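Local coordinates for protein phosphoglycolate phosphatase (Thermoplasma acidophilum, PDB 1L6R) that catalyses the magnesium-dependent dephosphorylation of 2-phosphoglycolate to glycolate and, less efficiently, releases phosphate from inorganic pyrophosphate, at residues S104-T107 against N108-R111. The protein carries 1 engineered substitution. Numbering follows the deposited sequence.
Sequences SILT and NRWR
Thr107 and Arg111, four residues apart, meet where a short 3-10 helix (106-110) folds side chains of 104-107 back onto those of 108-111, a compact example of how such a helix can set an arginine in place. The backbone supplies the frame through successive i to i+3 hydrogen bonds: Asn108 N to Ile105 O, a nearly straight Arg109 N to Leu106 O (174°), and Trp110 N to Thr107 O, with Arg111 N to Asn108 O closing the series.

Side-chain hydrogen bonds are built on this frame. Thr107 places OG1 between its backbone N and carbonyl carbon (chi1 54°), where it accepts Arg111 NH1 at 2.9 Å, close to the guanidinium plane. The same NH1 also reaches Asn108 OD1 at 3.0 Å, by a more bent bond (134°), which leaves this nitrogen gripped by two oxygens. At the other end of the amide, Asn108 ND2 donates to Ser104 OG at 3.1 Å and to the carbonyl of Gly116. A leucine here would probably leave Ser104 OG and Gly116 O without their amide donor and take away one of the two oxygens gripping Arg111 NH1, so that the guanidinium is less firmly fixed.

Van der Waals contacts flank the polar network. Ile105 CD1 packs obliquely against the guanidinium, 3.7 Å from Arg111 NH1, while Leu106 CD2 approaches Trp110 CZ3 obliquely at 3.8 Å. Arg109 CG sits over the centre of one indole face, 3.5 Å above its plane.

This short helix belongs to the connection between helix 87-96, whose Leu93 touches Ser104 and Asn108, and strand 115-117. Arg111, also against His146 of strand 144-149, hydrogen-bonds through NH2 to O of the magnesium-binding Gly46, consistent with a second-shell place beside the metal site.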
loop_
_atom_site.group_PDB
_atom_site.type_symbol
_atom_site.label_atom_id
_atom_site.label_comp_id
_atom_site.label_asym_id
_atom_site.label_seq_id
_atom_site.Cartn_x
_atom_site.Cartn_y
_atom_site.Cartn_z
ATOM N N SER A 104 15.757 18.095 -14.597
ATOM C CA SER A 104 16.504 16.854 -14.462
ATOM C C SER A 104 17.678 17.006 -13.499
ATOM O O SER A 104 18.133 18.120 -13.204
ATOM C CB SER A 104 17.028 16.427 -15.839
ATOM O OG SER A 104 17.604 15.132 -15.787
ATOM N N ILE A 105 18.159 15.872 -12.998
ATOM C CA ILE A 105 19.299 15.859 -12.104
ATOM C C ILE A 105 20.324 14.914 -12.697
ATOM O O ILE A 105 19.983 14.014 -13.481
ATOM C CB ILE A 105 18.911 15.429 -10.673
ATOM C CG1 ILE A 105 18.318 14.015 -10.667
ATOM C CG2 ILE A 105 17.911 16.415 -10.113
ATOM C CD1 ILE A 105 17.923 13.516 -9.272
ATOM N N LEU A 106 21.580 15.113 -12.325
ATOM C CA LEU A 106 22.646 14.301 -12.885
ATOM C C LEU A 106 22.438 12.798 -12.762
ATOM O O LEU A 106 22.655 12.074 -13.736
ATOM C CB LEU A 106 23.992 14.691 -12.268
ATOM C CG LEU A 106 25.211 13.951 -12.830
ATOM C CD1 LEU A 106 26.435 14.847 -12.771
ATOM C CD2 LEU A 106 25.444 12.664 -12.044
ATOM N N THR A 107 22.001 12.315 -11.602
ATOM C CA THR A 107 21.852 10.870 -11.448
ATOM C C THR A 107 20.828 10.218 -12.364
ATOM O O THR A 107 20.783 8.994 -12.457
ATOM C CB THR A 107 21.545 10.467 -9.986
ATOM O OG1 THR A 107 20.409 11.199 -9.510
ATOM C CG2 THR A 107 22.762 10.729 -9.090
ATOM N N ASN A 108 20.014 11.010 -13.058
ATOM C CA ASN A 108 19.056 10.403 -13.975
ATOM C C ASN A 108 19.757 9.627 -15.086
ATOM O O ASN A 108 19.150 8.752 -15.695
ATOM C CB ASN A 108 18.129 11.457 -14.582
ATOM C CG ASN A 108 17.038 11.881 -13.620
ATOM O OD1 ASN A 108 16.771 11.205 -12.623
ATOM N ND2 ASN A 108 16.394 12.997 -13.921
ATOM N N ARG A 109 21.035 9.921 -15.326
ATOM C CA ARG A 109 21.782 9.206 -16.366
ATOM C C ARG A 109 21.924 7.723 -16.001
ATOM O O ARG A 109 22.242 6.881 -16.849
ATOM C CB ARG A 109 23.163 9.834 -16.570
ATOM C CG ARG A 109 24.106 9.721 -15.379
ATOM C CD ARG A 109 25.455 10.368 -15.692
ATOM N NE ARG A 109 26.128 9.604 -16.738
ATOM C CZ ARG A 109 27.243 9.961 -17.367
ATOM N NH1 ARG A 109 27.861 11.098 -17.078
ATOM N NH2 ARG A 109 27.735 9.167 -18.305
ATOM N N TRP A 110 21.670 7.402 -14.737
ATOM C CA TRP A 110 21.757 6.026 -14.274
ATOM C C TRP A 110 20.408 5.441 -13.857
ATOM O O TRP A 110 20.355 4.332 -13.332
ATOM C CB TRP A 110 22.741 5.928 -13.107
ATOM C CG TRP A 110 24.121 6.381 -13.465
ATOM C CD1 TRP A 110 24.876 5.961 -14.526
ATOM C CD2 TRP A 110 24.916 7.355 -12.770
ATOM N NE1 TRP A 110 26.082 6.618 -14.536
ATOM C CE2 TRP A 110 26.135 7.478 -13.472
ATOM C CE3 TRP A 110 24.716 8.133 -11.621
ATOM C CZ2 TRP A 110 27.148 8.346 -13.065
ATOM C CZ3 TRP A 110 25.727 8.998 -11.212
ATOM C CH2 TRP A 110 26.929 9.095 -11.936
ATOM N N ARG A 111 19.321 6.182 -14.070
ATOM C CA ARG A 111 17.990 5.676 -13.715
ATOM C C ARG A 111 17.409 4.867 -14.849
ATOM O O ARG A 111 17.714 5.115 -16.022
ATOM C CB ARG A 111 17.019 6.812 -13.358
ATOM C CG ARG A 111 17.186 7.290 -11.921
ATOM C CD ARG A 111 16.047 8.167 -11.415
ATOM N NE ARG A 111 16.237 8.327 -9.972
ATOM C CZ ARG A 111 17.120 9.148 -9.412
ATOM N NH1 ARG A 111 17.890 9.943 -10.157
ATOM N NH2 ARG A 111 17.320 9.090 -8.101
#